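Local atomic coordinates of putative isochorismatase (Bordetella bronchiseptica, PDB entry 3UAO), a protein that probably hydrolyses maleamate to maleate and ammonia, a step in the bacterial breakdown of nicotinate (vitamin B3). Residues Y45-F56 with W86-V94; P142-A151 with A175-F185. All coordinates share one frame; numbering follows the deposited sequence.

Interaction 1: Y45-F56 with W86-V94; sequences YGLLIVDFVNGF and WAVAHSRIV
Ser91 and Asp51 meet near the C-terminal ends of two neighbouring strands, where Ser91 OG donates to Asp51 OD1 over 2.5 Å. The hydroxyl comes from above the carboxylate, 57° out of its plane. Asp51 OD2 lies 3.6 Å from Ile93 CG1 and makes a salt bridge with Lys139, so hydroxyl and lysine hold different oxygens. With CG anti to its carbonyl carbon (chi1 -62°), Asp51 swings the acid across to the partner strand. A water bonded to Ile49 O and Phe52 N ties the end of the strand to the inverse gamma turn centred on Phe52.

Behind this polar end, strands 45-50 and 87-93 run parallel. Ala89 bonds to the residues on either side of Leu48: its N to Leu47 O, its O to Ile49 N, each at 3.0 Å. Leu47 with Val88 and Ile49 with His90 share one face; there Ile49 CD1 is 3.9 Å from His90 CE1, while His90 NE2 bonds to Glu134. On the other face Leu48 CD1 packs against Ala89 CB. At the far end, Tyr45 CB sits over the five-membered ring of Trp86, 3.7 Å from its centroid.

Helix 67-84 links the two strands and packs on Leu47 through Val77 and Ala81. This is a beta-alpha-beta crossover in a Rossmann-like parallel sheet, with its polar cluster at the C-terminal strand ends, as in isochorismatase-family hydrolases.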
loop_
_atom_site.group_PDB
_atom_site.type_symbol
_atom_site.label_atom_id
_atom_site.label_comp_id
_atom_site.label_asym_id
_atom_site.label_seq_id
_atom_site.Cartn_x
_atom_site.Cartn_y
_atom_site.Cartn_z
ATOM N N TYR A 45 8.715 21.644 2.874
ATOM C CA TYR A 45 9.679 20.743 2.237
ATOM C C TYR A 45 10.162 19.636 3.152
ATOM O O TYR A 45 10.105 19.741 4.367
ATOM C CB TYR A 45 10.903 21.493 1.753
ATOM C CG TYR A 45 10.558 22.560 0.789
ATOM C CD1 TYR A 45 10.244 22.244 -0.496
ATOM C CD2 TYR A 45 10.531 23.916 1.181
ATOM C CE1 TYR A 45 9.904 23.225 -1.391
ATOM C CE2 TYR A 45 10.182 24.895 0.307
ATOM C CZ TYR A 45 9.874 24.543 -0.987
ATOM O OH TYR A 45 9.507 25.483 -1.907
ATOM N N GLY A 46 10.663 18.584 2.525
ATOM C CA GLY A 46 11.275 17.459 3.191
ATOM C C GLY A 46 12.405 16.933 2.335
ATOM O O GLY A 46 12.593 17.348 1.167
ATOM N N LEU A 47 13.172 16.027 2.915
ATOM C CA LEU A 47 14.368 15.498 2.285
ATOM C C LEU A 47 14.401 14.005 2.526
ATOM O O LEU A 47 14.300 13.539 3.652
ATOM C CB LEU A 47 15.651 16.161 2.855
ATOM C CG LEU A 47 17.031 15.571 2.503
ATOM C CD1 LEU A 47 17.357 15.747 1.052
ATOM C CD2 LEU A 47 18.105 16.191 3.347
ATOM N N LEU A 48 14.556 13.268 1.443
ATOM C CA LEU A 48 14.789 11.851 1.474
ATOM C C LEU A 48 16.167 11.567 0.938
ATOM O O LEU A 48 16.454 11.960 -0.195
ATOM C CB LEU A 48 13.804 11.193 0.511
ATOM C CG LEU A 48 13.915 9.687 0.507
ATOM C CD1 LEU A 48 13.715 9.188 1.914
ATOM C CD2 LEU A 48 12.895 9.169 -0.448
ATOM N N ILE A 49 16.996 10.884 1.714
ATOM C CA ILE A 49 18.279 10.417 1.244
ATOM C C ILE A 49 18.192 8.900 1.097
ATOM O O ILE A 49 18.108 8.172 2.094
ATOM C CB ILE A 49 19.397 10.777 2.224
ATOM C CG1 ILE A 49 19.391 12.278 2.551
ATOM C CG2 ILE A 49 20.747 10.396 1.667
ATOM C CD1 ILE A 49 20.396 12.662 3.609
ATOM N N VAL A 50 18.212 8.389 -0.124
ATOM C CA VAL A 50 17.973 6.948 -0.279
ATOM C C VAL A 50 19.245 6.106 -0.401
ATOM O O VAL A 50 20.030 6.293 -1.295
ATOM C CB VAL A 50 16.821 6.593 -1.342
ATOM C CG1 VAL A 50 16.123 7.827 -1.848
ATOM C CG2 VAL A 50 17.283 5.726 -2.426
ATOM N N ASP A 51 19.448 5.232 0.574
ATOM C CA ASP A 51 20.479 4.198 0.545
ATOM C C ASP A 51 21.922 4.644 0.392
ATOM O O ASP A 51 22.752 3.910 -0.145
ATOM C CB ASP A 51 20.164 3.166 -0.548
ATOM C CG ASP A 51 18.881 2.464 -0.314
ATOM O OD1 ASP A 51 18.346 2.551 0.810
ATOM O OD2 ASP A 51 18.396 1.841 -1.275
ATOM N N PHE A 52 22.258 5.817 0.880
ATOM C CA PHE A 52 23.665 6.198 0.925
ATOM C C PHE A 52 24.360 5.457 2.063
ATOM O O PHE A 52 24.674 6.051 3.094
ATOM C CB PHE A 52 23.825 7.713 1.058
ATOM C CG PHE A 52 23.866 8.430 -0.253
ATOM C CD1 PHE A 52 24.185 7.756 -1.419
ATOM C CD2 PHE A 52 23.635 9.803 -0.311
ATOM C CE1 PHE A 52 24.268 8.443 -2.603
ATOM C CE2 PHE A 52 23.727 10.482 -1.482
ATOM C CZ PHE A 52 24.045 9.820 -2.627
ATOM N N VAL A 53 24.597 4.157 1.840
ATOM C CA VAL A 53 25.105 3.247 2.867
ATOM C C VAL A 53 26.480 2.756 2.440
ATOM O O VAL A 53 26.792 2.772 1.253
ATOM C CB VAL A 53 24.120 2.071 3.142
ATOM C CG1 VAL A 53 22.770 2.612 3.579
ATOM C CG2 VAL A 53 23.957 1.177 1.940
ATOM N N ASN A 54 27.315 2.351 3.398
ATOM C CA ASN A 54 28.740 2.038 3.123
ATOM C C ASN A 54 28.945 1.111 1.890
ATOM O O ASN A 54 29.914 1.256 1.149
ATOM C CB ASN A 54 29.424 1.405 4.360
ATOM C CG ASN A 54 29.538 2.358 5.558
ATOM O OD1 ASN A 54 29.183 2.012 6.699
ATOM N ND2 ASN A 54 30.030 3.551 5.307
ATOM N N GLY A 55 28.045 0.161 1.685
ATOM C CA GLY A 55 28.175 -0.785 0.599
ATOM C C GLY A 55 27.941 -0.184 -0.777
ATOM O O GLY A 55 28.470 -0.679 -1.769
ATOM N N PHE A 56 27.140 0.875 -0.852
ATOM C CA PHE A 56 26.948 1.636 -2.116
ATOM C C PHE A 56 28.003 2.756 -2.349
ATOM O O PHE A 56 28.170 3.237 -3.470
ATOM C CB PHE A 56 25.530 2.214 -2.170
ATOM C CG PHE A 56 24.488 1.201 -2.501
ATOM C CD1 PHE A 56 24.145 0.948 -3.805
ATOM C CD2 PHE A 56 23.861 0.502 -1.509
ATOM C CE1 PHE A 56 23.181 -0.008 -4.111
ATOM C CE2 PHE A 56 22.910 -0.449 -1.801
ATOM C CZ PHE A 56 22.567 -0.708 -3.105
ATOM N N TRP A 86 13.476 21.007 8.219
ATOM C CA TRP A 86 12.759 20.230 7.226
ATOM C C TRP A 86 12.658 18.825 7.740
ATOM O O TRP A 86 13.615 18.312 8.270
ATOM C CB TRP A 86 13.520 20.188 5.894
ATOM C CG TRP A 86 13.426 21.398 5.065
ATOM C CD1 TRP A 86 12.651 22.478 5.281
ATOM C CD2 TRP A 86 14.097 21.622 3.830
ATOM N NE1 TRP A 86 12.812 23.393 4.269
ATOM C CE2 TRP A 86 13.698 22.888 3.364
ATOM C CE3 TRP A 86 15.025 20.883 3.080
ATOM C CZ2 TRP A 86 14.186 23.435 2.178
ATOM C CZ3 TRP A 86 15.506 21.424 1.897
ATOM C CH2 TRP A 86 15.086 22.682 1.456
ATOM N N ALA A 87 11.510 18.190 7.578
ATOM C CA ALA A 87 11.417 16.774 7.865
ATOM C C ALA A 87 12.577 16.072 7.118
ATOM O O ALA A 87 12.874 16.409 5.968
ATOM C CB ALA A 87 10.048 16.227 7.414
ATOM N N VAL A 88 13.240 15.119 7.762
ATOM C CA VAL A 88 14.332 14.393 7.098
ATOM C C VAL A 88 14.231 12.876 7.335
ATOM O O VAL A 88 14.024 12.442 8.468
ATOM C CB VAL A 88 15.714 14.912 7.523
ATOM C CG1 VAL A 88 16.845 14.164 6.759
ATOM C CG2 VAL A 88 15.806 16.384 7.255
ATOM N N ALA A 89 14.347 12.108 6.236
ATOM C CA ALA A 89 14.192 10.654 6.241
ATOM C C ALA A 89 15.349 10.020 5.495
ATOM O O ALA A 89 15.761 10.501 4.463
ATOM C CB ALA A 89 12.876 10.244 5.607
ATOM N N HIS A 90 15.888 8.960 6.061
ATOM C CA HIS A 90 16.966 8.203 5.463
ATOM C C HIS A 90 16.457 6.775 5.237
ATOM O O HIS A 90 15.673 6.257 6.022
ATOM C CB HIS A 90 18.164 8.156 6.424
ATOM C CG HIS A 90 18.569 9.493 6.969
ATOM N ND1 HIS A 90 19.700 10.155 6.545
ATOM C CD2 HIS A 90 17.989 10.293 7.896
ATOM C CE1 HIS A 90 19.806 11.303 7.202
ATOM N NE2 HIS A 90 18.780 11.409 8.029
ATOM N N SER A 91 16.906 6.149 4.164
ATOM C CA SER A 91 16.503 4.807 3.849
ATOM C C SER A 91 17.753 3.926 3.902
ATOM O O SER A 91 18.882 4.371 3.682
ATOM C CB SER A 91 15.829 4.765 2.453
ATOM O OG SER A 91 16.727 4.366 1.434
ATOM N N ARG A 92 17.528 2.661 4.196
ATOM C CA ARG A 92 18.589 1.651 4.235
ATOM C C ARG A 92 17.947 0.380 3.743
ATOM O O ARG A 92 16.792 0.148 4.081
ATOM C CB ARG A 92 19.055 1.389 5.678
ATOM C CG ARG A 92 19.720 2.558 6.386
ATOM C CD ARG A 92 19.987 2.240 7.836
ATOM N NE ARG A 92 20.759 1.000 7.931
ATOM C CZ ARG A 92 20.749 0.146 8.953
ATOM N NH1 ARG A 92 20.020 0.363 10.036
ATOM N NH2 ARG A 92 21.471 -0.943 8.867
ATOM N N ILE A 93 18.650 -0.414 2.924
ATOM C CA ILE A 93 18.200 -1.763 2.603
ATOM C C ILE A 93 18.637 -2.635 3.751
ATOM O O ILE A 93 19.806 -2.576 4.190
ATOM C CB ILE A 93 18.722 -2.258 1.252
ATOM C CG1 ILE A 93 18.089 -1.438 0.122
ATOM C CG2 ILE A 93 18.338 -3.733 0.977
ATOM C CD1 ILE A 93 18.649 -1.730 -1.293
ATOM N N VAL A 94 17.671 -3.362 4.324
ATOM C CA VAL A 94 17.927 -4.323 5.404
ATOM C C VAL A 94 17.099 -5.596 5.238
ATOM O O VAL A 94 15.864 -5.556 5.220
ATOM C CB VAL A 94 17.595 -3.737 6.767
ATOM C CG1 VAL A 94 17.648 -4.853 7.861
ATOM C CG2 VAL A 94 18.509 -2.567 7.119
HETATM O O HOH W 1 20.573 7.198 3.008
#

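Interaction 2: P142-A151 with A175-F185; sequences PSAFYGTMLA and ASVVDAMSAGF
Ser143 OG donates to Asp179 OD2 over a modelled 2.4 Å, so short that the exact value is doubtful. The same hydroxyl accepts from Phe145 N, making an ST turn within the loop before helix 150-156, while its bond to Asp179 ties that loop to helix 174-182. OG stands anti to the backbone N of Ser143 (chi1 164°), a position from which it meets both Phe145 N and the acid. A second serine works in the reverse sense: Ser176 OG, on the helix, accepts from Ala144 N at 2.9 Å and also bonds to the backbone O of the modified cysteine at position 172.

The ring of Phe145, the residue whose N closes the turn, lies between helices 150-156 and 174-182. Leu150 CD2 lies over one face and the backbone of Ala180 over the other, with Ala180 CA 4.1 Å from the centroid in a CH-pi contact. Outside the chain, Pro142 and Tyr146 pack on Met181 and Ala183 of a second subunit. The helix ends in a Schellman motif at Gly184, after which Phe185 turns back toward helix 150-156, and Ala151 O meets the edge of its ring near the plane, 3.7 Å from CZ.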
loop_
_atom_site.group_PDB
_atom_site.type_symbol
_atom_site.label_atom_id
_atom_site.label_comp_id
_atom_site.label_asym_id
_atom_site.label_seq_id
_atom_site.Cartn_x
_atom_site.Cartn_y
_atom_site.Cartn_z
ATOM N N PRO A 142 13.411 -1.806 -3.779
ATOM C CA PRO A 142 14.053 -0.578 -4.261
ATOM C C PRO A 142 13.518 0.747 -3.702
ATOM O O PRO A 142 14.309 1.651 -3.362
ATOM C CB PRO A 142 13.817 -0.621 -5.775
ATOM C CG PRO A 142 13.529 -2.032 -6.079
ATOM C CD PRO A 142 12.873 -2.620 -4.893
ATOM N N SER A 143 12.205 0.889 -3.610
ATOM C CA SER A 143 11.594 2.180 -3.206
ATOM C C SER A 143 11.489 2.378 -1.712
ATOM O O SER A 143 11.080 1.501 -1.008
ATOM C CB SER A 143 10.189 2.299 -3.793
ATOM O OG SER A 143 9.440 3.323 -3.152
ATOM N N ALA A 144 11.802 3.570 -1.232
ATOM C CA ALA A 144 11.729 3.866 0.220
ATOM C C ALA A 144 10.282 3.910 0.710
ATOM O O ALA A 144 10.029 4.051 1.934
ATOM C CB ALA A 144 12.450 5.207 0.543
ATOM N N PHE A 145 9.339 3.785 -0.222
ATOM C CA PHE A 145 7.917 3.855 0.067
ATOM C C PHE A 145 7.271 2.475 0.095
ATOM O O PHE A 145 6.251 2.274 0.814
ATOM C CB PHE A 145 7.179 4.716 -1.000
ATOM C CG PHE A 145 7.463 6.188 -0.895
ATOM C CD1 PHE A 145 6.636 7.013 -0.177
ATOM C CD2 PHE A 145 8.566 6.741 -1.493
ATOM C CE1 PHE A 145 6.924 8.373 -0.048
ATOM C CE2 PHE A 145 8.827 8.072 -1.378
ATOM C CZ PHE A 145 8.005 8.882 -0.642
ATOM N N TYR A 146 7.800 1.527 -0.697
ATOM C CA TYR A 146 7.145 0.216 -0.828
ATOM C C TYR A 146 7.228 -0.602 0.470
ATOM O O TYR A 146 8.320 -1.084 0.858
ATOM C CB TYR A 146 7.737 -0.624 -1.995
ATOM C CG TYR A 146 6.738 -1.688 -2.387
ATOM C CD1 TYR A 146 5.831 -1.454 -3.411
ATOM C CD2 TYR A 146 6.595 -2.853 -1.652
ATOM C CE1 TYR A 146 4.828 -2.387 -3.730
ATOM C CE2 TYR A 146 5.586 -3.814 -1.958
ATOM C CZ TYR A 146 4.699 -3.572 -2.974
ATOM O OH TYR A 146 3.697 -4.498 -3.316
ATOM N N GLY A 147 6.093 -0.817 1.125
ATOM C CA GLY A 147 6.085 -1.710 2.292
ATOM C C GLY A 147 6.824 -1.130 3.463
ATOM O O GLY A 147 7.470 -1.834 4.226
ATOM N N THR A 148 6.737 0.183 3.569
ATOM C CA THR A 148 7.320 0.957 4.628
ATOM C C THR A 148 6.302 2.012 5.025
ATOM O O THR A 148 5.238 2.150 4.423
ATOM C CB THR A 148 8.585 1.725 4.180
ATOM O OG1 THR A 148 8.207 2.920 3.472
ATOM C CG2 THR A 148 9.531 0.862 3.294
ATOM N N MET A 149 6.644 2.777 6.035
ATOM C CA MET A 149 5.755 3.805 6.556
ATOM C C MET A 149 6.106 5.192 6.063
ATOM O O MET A 149 5.584 6.180 6.596
ATOM C CB MET A 149 5.786 3.769 8.088
ATOM C CG MET A 149 5.097 2.560 8.682
ATOM S SD MET A 149 3.314 2.781 8.678
ATOM C CE MET A 149 3.073 4.030 9.921
ATOM N N LEU A 150 6.927 5.290 5.005
ATOM C CA LEU A 150 7.399 6.615 4.541
ATOM C C LEU A 150 6.227 7.525 4.164
ATOM O O LEU A 150 6.171 8.669 4.639
ATOM C CB LEU A 150 8.426 6.537 3.407
ATOM C CG LEU A 150 9.154 7.858 3.124
ATOM C CD1 LEU A 150 9.671 8.493 4.369
ATOM C CD2 LEU A 150 10.341 7.705 2.128
ATOM N N ALA A 151 5.291 7.033 3.343
ATOM C CA ALA A 151 4.198 7.899 2.892
ATOM C C ALA A 151 3.508 8.506 4.109
ATOM O O ALA A 151 3.242 9.680 4.148
ATOM C CB ALA A 151 3.198 7.159 2.055
ATOM N N ALA A 175 12.997 4.453 -8.254
ATOM C CA ALA A 175 11.827 3.741 -7.716
ATOM C C ALA A 175 11.187 4.621 -6.666
ATOM O O ALA A 175 9.993 4.762 -6.630
ATOM C CB ALA A 175 12.232 2.380 -7.116
ATOM N N SER A 176 12.003 5.215 -5.813
ATOM C CA SER A 176 11.538 6.047 -4.750
ATOM C C SER A 176 10.885 7.367 -5.238
ATOM O O SER A 176 9.987 7.904 -4.572
ATOM C CB SER A 176 12.709 6.372 -3.827
ATOM O OG SER A 176 13.198 5.229 -3.188
ATOM N N VAL A 177 11.364 7.896 -6.353
ATOM C CA VAL A 177 10.846 9.139 -6.902
ATOM C C VAL A 177 9.471 8.956 -7.554
ATOM O O VAL A 177 8.543 9.737 -7.344
ATOM C CB VAL A 177 11.870 9.708 -7.901
ATOM C CG1 VAL A 177 11.196 10.606 -8.971
ATOM C CG2 VAL A 177 13.001 10.427 -7.140
ATOM N N VAL A 178 9.340 7.908 -8.349
ATOM C CA VAL A 178 8.070 7.547 -8.929
ATOM C C VAL A 178 7.060 7.266 -7.813
ATOM O O VAL A 178 5.901 7.639 -7.921
ATOM C CB VAL A 178 8.232 6.317 -9.832
ATOM C CG1 VAL A 178 6.858 5.701 -10.192
ATOM C CG2 VAL A 178 9.026 6.706 -11.100
ATOM N N ASP A 179 7.499 6.624 -6.731
ATOM C CA ASP A 179 6.555 6.372 -5.612
ATOM C C ASP A 179 6.075 7.625 -4.930
ATOM O O ASP A 179 4.861 7.739 -4.550
ATOM C CB ASP A 179 7.118 5.395 -4.570
ATOM C CG ASP A 179 6.792 3.901 -4.906
ATOM O OD1 ASP A 179 5.878 3.639 -5.706
ATOM O OD2 ASP A 179 7.418 2.987 -4.319
ATOM N N ALA A 180 7.014 8.563 -4.777
ATOM C CA ALA A 180 6.784 9.789 -4.053
ATOM C C ALA A 180 5.749 10.555 -4.789
ATOM O O ALA A 180 4.805 11.083 -4.236
ATOM C CB ALA A 180 8.080 10.585 -3.964
ATOM N N MET A 181 5.946 10.611 -6.082
ATOM C CA MET A 181 4.998 11.243 -6.983
ATOM C C MET A 181 3.636 10.567 -6.813
ATOM O O MET A 181 2.619 11.212 -6.555
ATOM C CB MET A 181 5.450 11.091 -8.439
ATOM C CG MET A 181 4.574 11.905 -9.337
ATOM S SD MET A 181 4.713 11.369 -11.024
ATOM C CE MET A 181 3.858 9.796 -10.936
ATOM N N SER A 182 3.645 9.267 -6.975
ATOM C CA SER A 182 2.438 8.518 -6.881
ATOM C C SER A 182 1.720 8.772 -5.532
ATOM O O SER A 182 0.542 9.036 -5.527
ATOM C CB SER A 182 2.738 7.053 -7.131
ATOM O OG SER A 182 3.399 6.877 -8.378
ATOM N N ALA A 183 2.452 8.805 -4.433
ATOM C CA ALA A 183 1.903 9.062 -3.098
ATOM C C ALA A 183 1.374 10.482 -2.839
ATOM O O ALA A 183 0.849 10.747 -1.764
ATOM C CB ALA A 183 2.939 8.703 -2.053
ATOM N N GLY A 184 1.503 11.402 -3.795
ATOM C CA GLY A 184 1.052 12.771 -3.600
ATOM C C GLY A 184 2.064 13.851 -3.260
ATOM O O GLY A 184 1.667 14.976 -2.956
ATOM N N PHE A 185 3.364 13.550 -3.338
ATOM C CA PHE A 185 4.430 14.536 -3.041
ATOM C C PHE A 185 5.111 15.047 -4.320
ATOM O O PHE A 185 5.300 14.322 -5.275
ATOM C CB PHE A 185 5.459 13.940 -2.056
ATOM C CG PHE A 185 4.816 13.248 -0.866
ATOM C CD1 PHE A 185 4.270 13.971 0.167
ATOM C CD2 PHE A 185 4.728 11.892 -0.813
ATOM C CE1 PHE A 185 3.624 13.372 1.240
ATOM C CE2 PHE A 185 4.114 11.265 0.282
ATOM C CZ PHE A 185 3.556 12.022 1.307
#

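In the fold
Interactions 1 and 2 illustrate how a sheet and the elements stacked on it can border what is probably one active site. Their centres lie 12 Å apart and they touch directly: Leu48 CD1 meets Leu150 CD2 at 3.7 Å, and Ser91 CB meets Ala144 CB at 3.9 Å. Lys139 joins their polar parts, since it pairs with Asp51 of interaction 1 and bonds to Pro142 O of interaction 2. Ser176, which packs on Val50, bonds to the backbone O of the oxidised cysteine at position 172. Aspartate, lysine and cysteine in this setting are consistent with the catalytic triad of the family. An acetate about 3 Å from the Phe56 side chain may mark the pocket.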